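Local coordinates for protein beta-N-acetylhexosaminidase (Streptomyces plicatus, PDB 1JAK) that hydrolyses terminal beta-linked N-acetylhexosamine residues as a family 20 glycoside hydrolase, probably by substrate-assisted catalysis in an alpha/beta barrel, and is held here with an isofagomine-type inhibitor, at residues 180-184 with 239-245; 294-298 with 332-336; 366-370 with 430-434. One frame throughout, in Å; residues are numbered along the deposited sequence.

Contact 1. Residues 180-184 with 239-245; sequences IDRVA and YAASRHL
A Schellman motif, with which helix 230-242 of the catalytic (beta/alpha)8 barrel ends, places Arg243 and Leu245 against Asp181, Ile180 and Val183 late in helix 173-184. His244 takes the positive-phi position: its N bonds to Ala241 O, while Leu245 N and Arg243 N reach Ala240 O from opposite faces of that carbonyl. The turn thus sends one polar and one apolar side chain across to the same neighbour. On the polar side, the carboxylate of Asp181 is gripped at both oxygens. Tyr239 OH donates to the syn lone pair of Asp181 OD2 at 2.7 Å, with the ring and carboxylate planes 62° apart. Arg243 NE meets Asp181 OD1 at 3.2 Å in a salt bridge, nearly along the C-O axis of the acceptor but tilted from the guanidinium plane. A bend at chi2 (63°) folds the arginine back over the tyrosine, leaving Tyr239 CZ 3.4 Å from the guanidinium plane of Arg243, beneath its rim. One terminal nitrogen is held as well: Arg243 NH1 bonds to Ser242 OG at 3.0 Å, and this hydroxyl in turn donates to Tyr239 O. Beneath the charges lies an aliphatic layer. The side chains of Ile180 and Leu245 slide past each other in opposite directions, with Ile180 CG2 3.6 Å from Leu245 CD1. Val183 CG2 meets Leu245 CD1 at 3.7 Å, and Ile180 CD1 lies at the Tyr239 ring edge, in plane, also touching Ala240 CB at 3.9 Å. Tyr188 closes over Val183 and Leu245 from the loop leading to strand 190-194, and Arg243 reaches Phe120 on helix 116-129. The contact therefore joins two barrel helices, each shortly before the chain enters one of the adjacent parallel strands 190-194 and 246-250.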
loop_
_atom_site.group_PDB
_atom_site.type_symbol
_atom_site.label_atom_id
_atom_site.label_comp_id
_atom_site.label_asym_id
_atom_site.label_seq_id
_atom_site.Cartn_x
_atom_site.Cartn_y
_atom_site.Cartn_z
ATOM N N ILE A 180 -4.312 0.024 6.984
ATOM C CA ILE A 180 -2.908 0.387 7.141
ATOM C C ILE A 180 -2.205 -0.729 7.911
ATOM O O ILE A 180 -1.108 -1.154 7.547
ATOM C CB ILE A 180 -2.769 1.730 7.905
ATOM C CG1 ILE A 180 -3.031 2.888 6.938
ATOM C CG2 ILE A 180 -1.386 1.843 8.555
ATOM C CD1 ILE A 180 -3.175 4.241 7.609
ATOM N N ASP A 181 -2.840 -1.219 8.971
ATOM C CA ASP A 181 -2.223 -2.285 9.746
ATOM C C ASP A 181 -2.098 -3.571 8.935
ATOM O O ASP A 181 -1.142 -4.326 9.112
ATOM C CB ASP A 181 -2.995 -2.512 11.048
ATOM C CG ASP A 181 -2.887 -1.323 11.991
ATOM O OD1 ASP A 181 -1.831 -0.658 11.978
ATOM O OD2 ASP A 181 -3.840 -1.062 12.748
ATOM N N ARG A 182 -3.046 -3.817 8.033
ATOM C CA ARG A 182 -2.982 -5.009 7.195
ATOM C C ARG A 182 -1.739 -4.953 6.308
ATOM O O ARG A 182 -1.002 -5.935 6.195
ATOM C CB ARG A 182 -4.210 -5.114 6.280
ATOM C CG ARG A 182 -5.551 -5.280 6.985
ATOM C CD ARG A 182 -5.648 -6.600 7.743
ATOM N NE ARG A 182 -7.035 -6.930 8.063
ATOM C CZ ARG A 182 -7.513 -7.095 9.294
ATOM N NH1 ARG A 182 -6.719 -6.962 10.349
ATOM N NH2 ARG A 182 -8.791 -7.406 9.469
ATOM N N VAL A 183 -1.506 -3.802 5.681
ATOM C CA VAL A 183 -0.368 -3.673 4.773
ATOM C C VAL A 183 0.984 -3.563 5.465
ATOM O O VAL A 183 1.995 -4.010 4.922
ATOM C CB VAL A 183 -0.545 -2.471 3.802
ATOM C CG1 VAL A 183 -1.912 -2.548 3.129
ATOM C CG2 VAL A 183 -0.376 -1.155 4.536
ATOM N N ALA A 184 1.000 -2.987 6.663
ATOM C CA ALA A 184 2.243 -2.831 7.415
ATOM C C ALA A 184 2.923 -4.176 7.666
ATOM O O ALA A 184 4.144 -4.251 7.791
ATOM C CB ALA A 184 1.961 -2.132 8.743
ATOM N N TYR A 239 -0.909 8.371 11.525
ATOM C CA TYR A 239 -0.984 6.946 11.825
ATOM C C TYR A 239 -0.158 6.165 10.807
ATOM O O TYR A 239 0.595 5.256 11.166
ATOM C CB TYR A 239 -2.438 6.469 11.785
ATOM C CG TYR A 239 -2.644 5.084 12.359
ATOM C CD1 TYR A 239 -2.691 4.882 13.737
ATOM C CD2 TYR A 239 -2.781 3.973 11.525
ATOM C CE1 TYR A 239 -2.871 3.607 14.276
ATOM C CE2 TYR A 239 -2.960 2.693 12.051
ATOM C CZ TYR A 239 -3.004 2.521 13.430
ATOM O OH TYR A 239 -3.191 1.269 13.966
ATOM N N ALA A 240 -0.300 6.521 9.533
ATOM C CA ALA A 240 0.454 5.850 8.480
ATOM C C ALA A 240 1.947 6.042 8.724
ATOM O O ALA A 240 2.733 5.110 8.568
ATOM C CB ALA A 240 0.071 6.414 7.112
ATOM N N ALA A 241 2.332 7.254 9.110
ATOM C CA ALA A 241 3.735 7.554 9.373
ATOM C C ALA A 241 4.282 6.688 10.507
ATOM O O ALA A 241 5.431 6.245 10.454
ATOM C CB ALA A 241 3.903 9.037 9.710
ATOM N N SER A 242 3.462 6.441 11.528
ATOM C CA SER A 242 3.897 5.619 12.658
ATOM C C SER A 242 4.059 4.163 12.217
ATOM O O SER A 242 4.688 3.361 12.909
ATOM C CB SER A 242 2.900 5.719 13.821
ATOM O OG SER A 242 1.655 5.123 13.500
ATOM N N ARG A 243 3.480 3.828 11.065
ATOM C CA ARG A 243 3.591 2.484 10.504
ATOM C C ARG A 243 4.546 2.544 9.308
ATOM O O ARG A 243 4.589 1.638 8.474
ATOM C CB ARG A 243 2.220 1.961 10.055
ATOM C CG ARG A 243 1.442 1.174 11.114
ATOM C CD ARG A 243 1.081 2.012 12.327
ATOM N NE ARG A 243 0.327 1.237 13.315
ATOM C CZ ARG A 243 0.186 1.586 14.591
ATOM N NH1 ARG A 243 0.745 2.701 15.045
ATOM N NH2 ARG A 243 -0.500 0.813 15.422
ATOM N N HIS A 244 5.301 3.637 9.238
ATOM C CA HIS A 244 6.283 3.863 8.181
ATOM C C HIS A 244 5.753 3.746 6.764
ATOM O O HIS A 244 6.362 3.120 5.888
ATOM C CB HIS A 244 7.483 2.946 8.409
ATOM C CG HIS A 244 8.216 3.265 9.673
ATOM N ND1 HIS A 244 9.175 4.254 9.743
ATOM C CD2 HIS A 244 8.035 2.826 10.940
ATOM C CE1 HIS A 244 9.549 4.412 11.000
ATOM N NE2 HIS A 244 8.872 3.559 11.748
ATOM N N LEU A 245 4.601 4.374 6.558
ATOM C CA LEU A 245 3.952 4.423 5.262
ATOM C C LEU A 245 3.860 5.891 4.881
ATOM O O LEU A 245 3.291 6.697 5.618
ATOM C CB LEU A 245 2.540 3.833 5.340
ATOM C CG LEU A 245 2.436 2.317 5.505
ATOM C CD1 LEU A 245 1.018 1.939 5.891
ATOM C CD2 LEU A 245 2.840 1.636 4.207
#

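Contact 2. Residues 294-298 with 332-336; sequences TYDFV and FMKRV
Helices 292-307 and 326-342 cross at -47° in this region, their local axes 11.4 Å apart at closest approach and their nearest alpha carbons, Tyr295 CA and Val336 CA, separated by 7.5 Å. Much of this spacing is filled by Tyr295, Phe332 and Arg335. Tyr295 reaches over to lie beside the other two. Its ring is oblique to that of Phe332, the planes 42° apart, with Tyr295 CE1 at 3.8 Å from Phe332 CD1. Arg335, extended from CG to NE, runs past the tyrosine and ends with Arg335 NH1 donating to Tyr295 OH at 3.0 Å. The oxygen sits in the guanidinium plane, which stands almost perpendicular to the phenol ring. Tyr295 OH is also hydrogen-bonded to Val289 O, so two partners hold the hydroxyl, which links the guanidinium group to the loop preceding its own helix. Toward the interior the contact becomes wholly apolar. Val336 CG1 occupies the edge of the Tyr295 ring, packs at 4.0 Å against Val298 CG1, and overlies one face of Phe332 near its rim. Phe332 swings its ring between the helices because chi1 near 180° sets CG opposite the backbone N; there Thr294 CG2 approaches the ring edge in plane, 4.0 Å from Phe332 CE1. The hydroxyl of Thr294 turns instead to Cys288 O, the carbonyl of a residue disulfide-bonded to Cys269. Phe332 also touches Pro254, and the pair of helices lies outside the barrel wall, packed one after the other ahead of the parallel strands 313-315 and 346-350 into which they lead.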
loop_
_atom_site.group_PDB
_atom_site.type_symbol
_atom_site.label_atom_id
_atom_site.label_comp_id
_atom_site.label_asym_id
_atom_site.label_seq_id
_atom_site.Cartn_x
_atom_site.Cartn_y
_atom_site.Cartn_z
ATOM N N THR A 294 -11.273 26.182 -14.626
ATOM C CA THR A 294 -10.765 24.834 -14.407
ATOM C C THR A 294 -9.398 24.830 -13.733
ATOM O O THR A 294 -9.139 24.039 -12.823
ATOM C CB THR A 294 -10.647 24.076 -15.742
ATOM O OG1 THR A 294 -11.953 23.913 -16.305
ATOM C CG2 THR A 294 -10.011 22.705 -15.531
ATOM N N TYR A 295 -8.526 25.725 -14.181
ATOM C CA TYR A 295 -7.176 25.806 -13.645
ATOM C C TYR A 295 -7.102 26.511 -12.298
ATOM O O TYR A 295 -6.183 26.263 -11.516
ATOM C CB TYR A 295 -6.278 26.446 -14.702
ATOM C CG TYR A 295 -6.366 25.653 -15.985
ATOM C CD1 TYR A 295 -5.687 24.441 -16.122
ATOM C CD2 TYR A 295 -7.243 26.032 -17.002
ATOM C CE1 TYR A 295 -5.886 23.621 -17.231
ATOM C CE2 TYR A 295 -7.451 25.219 -18.114
ATOM C CZ TYR A 295 -6.774 24.014 -18.220
ATOM O OH TYR A 295 -6.998 23.192 -19.302
ATOM N N ASP A 296 -8.066 27.380 -12.013
ATOM C CA ASP A 296 -8.098 28.045 -10.715
ATOM C C ASP A 296 -8.482 26.964 -9.709
ATOM O O ASP A 296 -7.912 26.868 -8.621
ATOM C CB ASP A 296 -9.146 29.160 -10.687
ATOM C CG ASP A 296 -8.759 30.349 -11.544
ATOM O OD1 ASP A 296 -7.556 30.684 -11.589
ATOM O OD2 ASP A 296 -9.658 30.958 -12.158
ATOM N N PHE A 297 -9.458 26.149 -10.101
ATOM C CA PHE A 297 -9.952 25.044 -9.285
ATOM C C PHE A 297 -8.825 24.056 -8.976
ATOM O O PHE A 297 -8.591 23.702 -7.818
ATOM C CB PHE A 297 -11.080 24.326 -10.035
ATOM C CG PHE A 297 -11.498 23.027 -9.409
ATOM C CD1 PHE A 297 -12.268 23.013 -8.253
ATOM C CD2 PHE A 297 -11.111 21.815 -9.973
ATOM C CE1 PHE A 297 -12.646 21.807 -7.664
ATOM C CE2 PHE A 297 -11.482 20.604 -9.391
ATOM C CZ PHE A 297 -12.251 20.604 -8.234
ATOM N N VAL A 298 -8.124 23.616 -10.016
ATOM C CA VAL A 298 -7.032 22.666 -9.841
ATOM C C VAL A 298 -5.929 23.227 -8.950
ATOM O O VAL A 298 -5.410 22.525 -8.081
ATOM C CB VAL A 298 -6.428 22.251 -11.197
ATOM C CG1 VAL A 298 -5.165 21.425 -10.978
ATOM C CG2 VAL A 298 -7.451 21.439 -11.988
ATOM N N PHE A 332 -4.031 19.881 -21.167
ATOM C CA PHE A 332 -4.372 19.928 -19.748
ATOM C C PHE A 332 -3.191 19.518 -18.874
ATOM O O PHE A 332 -2.838 20.214 -17.917
ATOM C CB PHE A 332 -5.552 18.995 -19.457
ATOM C CG PHE A 332 -5.975 18.983 -18.012
ATOM C CD1 PHE A 332 -6.812 19.973 -17.508
ATOM C CD2 PHE A 332 -5.527 17.983 -17.155
ATOM C CE1 PHE A 332 -7.201 19.969 -16.164
ATOM C CE2 PHE A 332 -5.909 17.970 -15.810
ATOM C CZ PHE A 332 -6.746 18.964 -15.315
ATOM N N MET A 333 -2.584 18.383 -19.195
ATOM C CA MET A 333 -1.455 17.898 -18.412
ATOM C C MET A 333 -0.244 18.818 -18.498
ATOM O O MET A 333 0.516 18.938 -17.539
ATOM C CB MET A 333 -1.083 16.478 -18.840
ATOM C CG MET A 333 -2.123 15.449 -18.418
ATOM S SD MET A 333 -2.432 15.523 -16.631
ATOM C CE MET A 333 -3.165 13.890 -16.344
ATOM N N LYS A 334 -0.063 19.473 -19.640
ATOM C CA LYS A 334 1.059 20.394 -19.802
ATOM C C LYS A 334 0.875 21.568 -18.839
ATOM O O LYS A 334 1.836 22.074 -18.253
ATOM C CB LYS A 334 1.110 20.912 -21.244
ATOM C CG LYS A 334 2.207 21.939 -21.510
ATOM C CD LYS A 334 3.587 21.303 -21.514
ATOM C CE LYS A 334 4.664 22.322 -21.869
ATOM N NZ LYS A 334 5.998 21.681 -22.047
ATOM N N ARG A 335 -0.376 21.980 -18.670
ATOM C CA ARG A 335 -0.719 23.101 -17.801
ATOM C C ARG A 335 -0.754 22.775 -16.310
ATOM O O ARG A 335 -0.343 23.594 -15.485
ATOM C CB ARG A 335 -2.080 23.668 -18.215
ATOM C CG ARG A 335 -2.119 24.205 -19.638
ATOM C CD ARG A 335 -3.547 24.393 -20.124
ATOM N NE ARG A 335 -3.589 24.900 -21.493
ATOM C CZ ARG A 335 -4.681 24.923 -22.250
ATOM N NH1 ARG A 335 -5.830 24.464 -21.774
ATOM N NH2 ARG A 335 -4.625 25.406 -23.486
ATOM N N VAL A 336 -1.231 21.585 -15.958
ATOM C CA VAL A 336 -1.349 21.224 -14.547
ATOM C C VAL A 336 -0.140 20.591 -13.858
ATOM O O VAL A 336 0.048 20.784 -12.657
ATOM C CB VAL A 336 -2.572 20.306 -14.313
ATOM C CG1 VAL A 336 -3.844 21.025 -14.730
ATOM C CG2 VAL A 336 -2.409 19.014 -15.088
#

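Contact 3. Residues 366-370 with 430-434; sequences YWGLD and GYLPG. With IFG ((2R,3R,4S,5R)-2-acetamido-3,4-dihydroxy-5-hydroxymethyl-piperidine), chain F.
Tyr366 (chi1 -176°) and Tyr431 (chi1 176°) both point CG opposite their own backbone N, which carries the two phenols toward each other to cross at about a right angle. They join two segments of the (beta/alpha)8 barrel: 366-370 leaves the end of strand 363-366, and the loop residues 430-434 lead toward strand 440-447. The rings touch at Tyr366 CE2 and Tyr431 CE2, 3.7 Å apart, the former lying at the edge of the Tyr431 ring. Tyr366 is sandwiched. Gly368 N lies over the centre of one face, and Leu432 CD1 lies over the opposite face, toward the rim, in a CH-pi contact, 4.2 Å from the Tyr366 centroid and 24° off its normal. No direct hydrogen bond joins the two segments; water does the work. The first water sits at the Tyr366 edge, in plane, 2.7 Å from Tyr366 OH, and donates to Leu369 O and, at 2.9 Å, to Tyr431 OH. A second, lying in the plane of the Tyr431 ring, accepts from Tyr431 OH and donates to Asp370 OD1 at 2.6 Å. The Tyr431 hydroxyl is thus used as both acceptor and donor, while Asp370 is further held by salt bridges to Arg397 and Arg422. This arrangement backs onto the active site, because the chain turns Trp367 away from Tyr431 and into the inhibitor pocket. Trp350, meeting it edge-to-face, and Trp448 also line that pocket, consistent with the tryptophan-walled acetamido site of family 20. Trp367 NE1 is hydrogen-bonded to Gln352 OE1, and the acetamide methyl of the inhibitor rests over the centre of the indole face, its C8 3.6 Å from Trp367 CE2.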
loop_
_atom_site.group_PDB
_atom_site.type_symbol
_atom_site.label_atom_id
_atom_site.label_comp_id
_atom_site.label_asym_id
_atom_site.label_seq_id
_atom_site.Cartn_x
_atom_site.Cartn_y
_atom_site.Cartn_z
ATOM N N TYR A 366 2.059 2.318 -14.134
ATOM C CA TYR A 366 1.601 1.451 -15.211
ATOM C C TYR A 366 0.588 0.411 -14.747
ATOM O O TYR A 366 0.905 -0.453 -13.921
ATOM C CB TYR A 366 2.793 0.727 -15.830
ATOM C CG TYR A 366 2.420 -0.123 -17.015
ATOM C CD1 TYR A 366 2.136 0.461 -18.250
ATOM C CD2 TYR A 366 2.328 -1.508 -16.901
ATOM C CE1 TYR A 366 1.774 -0.314 -19.343
ATOM C CE2 TYR A 366 1.965 -2.297 -17.991
ATOM C CZ TYR A 366 1.690 -1.690 -19.209
ATOM O OH TYR A 366 1.334 -2.459 -20.292
ATOM N N TRP A 367 -0.623 0.486 -15.290
ATOM C CA TRP A 367 -1.665 -0.465 -14.929
ATOM C C TRP A 367 -2.130 -1.277 -16.140
ATOM O O TRP A 367 -3.261 -1.772 -16.180
ATOM C CB TRP A 367 -2.852 0.256 -14.270
ATOM C CG TRP A 367 -3.501 1.337 -15.095
ATOM C CD1 TRP A 367 -2.972 2.553 -15.428
ATOM C CD2 TRP A 367 -4.823 1.311 -15.645
ATOM N NE1 TRP A 367 -3.887 3.288 -16.150
ATOM C CE2 TRP A 367 -5.032 2.548 -16.296
ATOM C CE3 TRP A 367 -5.855 0.363 -15.647
ATOM C CZ2 TRP A 367 -6.233 2.864 -16.946
ATOM C CZ3 TRP A 367 -7.054 0.677 -16.292
ATOM C CH2 TRP A 367 -7.229 1.919 -16.933
ATOM N N GLY A 368 -1.235 -1.418 -17.118
ATOM C CA GLY A 368 -1.534 -2.185 -18.315
ATOM C C GLY A 368 -1.602 -3.678 -18.047
ATOM O O GLY A 368 -1.448 -4.123 -16.906
ATOM N N LEU A 369 -1.824 -4.459 -19.102
ATOM C CA LEU A 369 -1.956 -5.910 -18.982
ATOM C C LEU A 369 -1.072 -6.633 -19.999
ATOM O O LEU A 369 -0.460 -5.996 -20.854
ATOM C CB LEU A 369 -3.417 -6.317 -19.227
ATOM C CG LEU A 369 -4.545 -5.738 -18.360
ATOM C CD1 LEU A 369 -4.699 -4.243 -18.590
ATOM C CD2 LEU A 369 -5.849 -6.442 -18.714
ATOM N N ASP A 370 -1.011 -7.960 -19.906
ATOM C CA ASP A 370 -0.217 -8.751 -20.850
ATOM C C ASP A 370 -0.665 -8.427 -22.274
ATOM O O ASP A 370 0.155 -8.275 -23.183
ATOM C CB ASP A 370 -0.442 -10.252 -20.631
ATOM C CG ASP A 370 0.424 -10.838 -19.530
ATOM O OD1 ASP A 370 1.081 -10.075 -18.793
ATOM O OD2 ASP A 370 0.436 -12.082 -19.408
ATOM N N GLY A 430 12.066 -7.270 -15.597
ATOM C CA GLY A 430 11.971 -7.627 -17.004
ATOM C C GLY A 430 10.532 -7.754 -17.459
ATOM O O GLY A 430 10.220 -8.501 -18.388
ATOM N N TYR A 431 9.654 -7.001 -16.810
ATOM C CA TYR A 431 8.232 -7.038 -17.115
ATOM C C TYR A 431 7.809 -6.288 -18.378
ATOM O O TYR A 431 7.227 -6.877 -19.291
ATOM C CB TYR A 431 7.439 -6.498 -15.925
ATOM C CG TYR A 431 5.959 -6.418 -16.200
ATOM C CD1 TYR A 431 5.172 -7.567 -16.212
ATOM C CD2 TYR A 431 5.358 -5.200 -16.511
ATOM C CE1 TYR A 431 3.819 -7.508 -16.531
ATOM C CE2 TYR A 431 4.008 -5.130 -16.835
ATOM C CZ TYR A 431 3.248 -6.288 -16.845
ATOM O OH TYR A 431 1.922 -6.223 -17.191
ATOM N N LEU A 432 8.082 -4.988 -18.423
ATOM C CA LEU A 432 7.696 -4.175 -19.573
ATOM C C LEU A 432 8.771 -4.229 -20.655
ATOM O O LEU A 432 9.893 -3.769 -20.451
ATOM C CB LEU A 432 7.465 -2.725 -19.136
ATOM C CG LEU A 432 6.771 -1.803 -20.140
ATOM C CD1 LEU A 432 5.344 -2.293 -20.380
ATOM C CD2 LEU A 432 6.756 -0.379 -19.606
ATOM N N PRO A 433 8.433 -4.791 -21.825
ATOM C CA PRO A 433 9.380 -4.905 -22.938
ATOM C C PRO A 433 10.090 -3.600 -23.276
ATOM O O PRO A 433 9.452 -2.565 -23.457
ATOM C CB PRO A 433 8.501 -5.392 -24.090
ATOM C CG PRO A 433 7.455 -6.194 -23.396
ATOM C CD PRO A 433 7.112 -5.320 -22.211
ATOM N N GLY A 434 11.415 -3.660 -23.351
ATOM C CA GLY A 434 12.199 -2.488 -23.695
ATOM C C GLY A 434 12.421 -1.454 -22.609
ATOM O O GLY A 434 13.153 -0.489 -22.817
HETATM N N1 IFG F . -9.835 1.326 -13.852
HETATM C C2 IFG F . -9.983 2.613 -13.125
HETATM C C3 IFG F . -10.329 2.492 -11.585
HETATM C C4 IFG F . -11.314 1.351 -11.256
HETATM C C5 IFG F . -10.784 0.058 -11.879
HETATM C C6 IFG F . -11.616 -1.191 -11.606
HETATM C C7 IFG F . -7.537 2.855 -13.009
HETATM C C8 IFG F . -6.225 3.592 -13.105
HETATM C C9 IFG F . -10.609 0.159 -13.400
HETATM N N2 IFG F . -8.751 3.417 -13.287
HETATM O O7 IFG F . -7.476 1.680 -12.673
HETATM O O3 IFG F . -10.862 3.727 -11.126
HETATM O O4 IFG F . -12.582 1.661 -11.833
HETATM O O6 IFG F . -10.840 -2.374 -11.757
HETATM O O HOH W 1 1.798 -5.121 -19.829
HETATM O O HOH W 2 0.626 -8.370 -16.902
#

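How the contacts relate
Along the chain the three contacts follow in series, 1, 2, then 3, all within the family 20 catalytic domain and around one parallel eight-stranded barrel sheet. Their centres lie about 32 Å (1 to 2), 28 Å (1 to 3) and 29 Å (2 to 3) apart, and none touches another; contacts 2 and 3 come nearest, about 11 Å between closest atoms. Contact 1 joins helix ends on the side where the chain enters strands 190-194 and 246-250, whereas contact 3 uses a loop leaving strand 363-366, on the active-site side. Contact 2 pairs helices 292-307 and 326-342, which lead to strands 313-315 and 346-350. Only contact 3 touches the inhibitor; the other two lie between helices around the barrel.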